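Local coordinates for CELL WALL surface anchor family protein (Streptococcus pneumoniae, PDB 2X9Z) that serves as the repeating backbone subunit of the pneumococcal pilus, a surface fibre probably anchored to the cell wall and involved in adhesion, at residues G157-T162 with G236-K241. The protein carries 1 engineered substitution. Residues are numbered along the deposited sequence; the frame is centred on the assembly and turned at random. Where two conformers were deposited one is given.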
loop_
_atom_site.group_PDB
_atom_site.type_symbol
_atom_site.label_atom_id
_atom_site.label_comp_id
_atom_site.label_asym_id
_atom_site.label_seq_id
_atom_site.Cartn_x
_atom_site.Cartn_y
_atom_site.Cartn_z
ATOM N N GLY A 157 11.572 -17.219 -13.788
ATOM C CA GLY A 157 12.148 -16.505 -12.665
ATOM C C GLY A 157 12.437 -15.049 -12.975
ATOM O O GLY A 157 13.161 -14.383 -12.235
ATOM N N ASP A 158 11.866 -14.553 -14.069
ATOM C CA ASP A 158 12.046 -13.157 -14.464
ATOM C C ASP A 158 10.879 -12.286 -14.016
ATOM O O ASP A 158 9.717 -12.702 -14.068
ATOM C CB ASP A 158 12.224 -13.047 -15.981
ATOM C CG ASP A 158 13.541 -13.636 -16.461
ATOM O OD1 ASP A 158 14.557 -13.491 -15.752
ATOM O OD2 ASP A 158 13.560 -14.240 -17.555
ATOM N N LEU A 159 11.199 -11.072 -13.582
ATOM C CA LEU A 159 10.176 -10.098 -13.219
ATOM C C LEU A 159 10.555 -8.726 -13.772
ATOM O O LEU A 159 11.596 -8.169 -13.411
ATOM C CB LEU A 159 9.992 -10.034 -11.702
ATOM C CG LEU A 159 8.904 -9.125 -11.117
ATOM C CD1 LEU A 159 7.527 -9.386 -11.736
ATOM C CD2 LEU A 159 8.857 -9.292 -9.609
ATOM N N THR A 160 9.718 -8.209 -14.665
ATOM C CA THR A 160 9.999 -6.970 -15.381
ATOM C C THR A 160 9.125 -5.810 -14.911
ATOM O O THR A 160 7.899 -5.921 -14.826
ATOM C CB THR A 160 9.814 -7.154 -16.900
ATOM O OG1 THR A 160 10.714 -8.164 -17.366
ATOM C CG2 THR A 160 10.090 -5.852 -17.645
ATOM N N LEU A 161 9.782 -4.697 -14.614
ATOM C CA LEU A 161 9.123 -3.448 -14.269
ATOM C C LEU A 161 9.067 -2.544 -15.503
ATOM O O LEU A 161 10.087 -2.342 -16.173
ATOM C CB LEU A 161 9.926 -2.772 -13.160
ATOM C CG LEU A 161 9.547 -1.361 -12.733
ATOM C CD1 LEU A 161 8.194 -1.358 -12.088
ATOM C CD2 LEU A 161 10.591 -0.824 -11.773
ATOM N N THR A 162 7.877 -2.026 -15.810
ATOM C CA THR A 162 7.714 -1.038 -16.877
ATOM C C THR A 162 7.199 0.255 -16.251
ATOM O O THR A 162 6.276 0.234 -15.445
ATOM C CB THR A 162 6.726 -1.515 -17.965
ATOM O OG1 THR A 162 7.192 -2.742 -18.538
ATOM C CG2 THR A 162 6.579 -0.475 -19.075
ATOM N N GLY A 236 5.226 -12.099 -13.794
ATOM C CA GLY A 236 6.470 -11.604 -14.362
ATOM C C GLY A 236 6.434 -10.181 -14.899
ATOM O O GLY A 236 7.428 -9.726 -15.453
ATOM N N GLU A 237 5.312 -9.476 -14.735
ATOM C CA GLU A 237 5.194 -8.083 -15.187
ATOM C C GLU A 237 4.569 -7.192 -14.113
ATOM O O GLU A 237 3.526 -7.523 -13.548
ATOM C CB GLU A 237 4.351 -7.975 -16.468
ATOM C CG GLU A 237 4.735 -8.918 -17.609
ATOM C CD GLU A 237 6.054 -8.565 -18.297
ATOM O OE1 GLU A 237 6.496 -7.396 -18.226
ATOM O OE2 GLU A 237 6.646 -9.466 -18.929
ATOM N N ILE A 238 5.209 -6.058 -13.851
ATOM C CA ILE A 238 4.669 -5.027 -12.967
ATOM C C ILE A 238 4.810 -3.689 -13.681
ATOM O O ILE A 238 5.872 -3.408 -14.250
ATOM C CB ILE A 238 5.421 -4.993 -11.621
ATOM C CG1 ILE A 238 4.963 -6.151 -10.728
ATOM C CG2 ILE A 238 5.252 -3.649 -10.903
ATOM C CD1 ILE A 238 5.733 -6.269 -9.435
ATOM N N ALA A 239 3.749 -2.881 -13.673
ATOM C CA ALA A 239 3.765 -1.574 -14.323
ATOM C C ALA A 239 3.505 -0.471 -13.305
ATOM O O ALA A 239 2.667 -0.611 -12.407
ATOM C CB ALA A 239 2.729 -1.507 -15.446
ATOM N N VAL A 240 4.233 0.629 -13.454
ATOM C CA VAL A 240 4.079 1.783 -12.581
ATOM C C VAL A 240 3.968 3.047 -13.430
ATOM O O VAL A 240 4.694 3.207 -14.418
ATOM C CB VAL A 240 5.273 1.919 -11.620
ATOM C CG1 VAL A 240 5.065 3.079 -10.653
ATOM C CG2 VAL A 240 5.479 0.622 -10.849
ATOM N N LYS A 241 3.055 3.934 -13.053
ATOM C CA LYS A 241 2.907 5.223 -13.716
ATOM C C LYS A 241 3.247 6.302 -12.700
ATOM O O LYS A 241 2.634 6.358 -11.637
ATOM C CB LYS A 241 1.475 5.384 -14.231
ATOM C CG LYS A 241 1.235 6.699 -14.956
ATOM C CD LYS A 241 0.012 6.636 -15.864
ATOM C CE LYS A 241 -1.292 6.657 -15.084
ATOM N NZ LYS A 241 -2.478 6.781 -16.001
HETATM O O HOH W 1 6.302 -4.944 -17.081
HETATM O O HOH W 2 9.640 -10.633 -17.205
#
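The carbonyl O of Asp158 lies 3.4 Å from CA of Gly236, just ahead of strand 237-243; with phi at 87°, a CB on Gly236 would be tight against Asp158 O and jammed against the preceding carbonyl O. Leu159, CG anti to the backbone N (chi1 -177°), sets CD1 over the face of the Gly236 carbonyl, 3.4 Å from Gly236 C, and next to CG1 of Ile238. At Thr160 the parallel pairing begins, N donating to Gly236 O at 2.9 Å from above the carbonyl plane, while O accepts from Ile238 N almost in line with its C=O. Strands 159-166 and 237-243 are the central parallel pair of a four-stranded mixed sheet, consistent with a Cna-B-like domain of the pilin. On the more open face, the Glu237 chain, bent at chi2 (-71°), folds its carboxylate back beside Thr160, OE1 touching Thr160 CB at 3.6 Å; Thr160 OG1 is hydrogen-bonded to Thr205 OG1 and to a water that donates to Gly236 O. Leu161 points to the other, buried face, where its side chain and that of Val240 cross obliquely, Leu161 CD1 3.6 Å from Val240 CG2; CD1 also touches Ile238 CG2, with Phe217 packing against Leu161 and Ile238. Thr162 N donates a hydrogen bond to Ile238 O and Thr162 O accepts one from Val240 N, while a second water joins Thr162 OG1 to Thr160 O and Glu237 OE1.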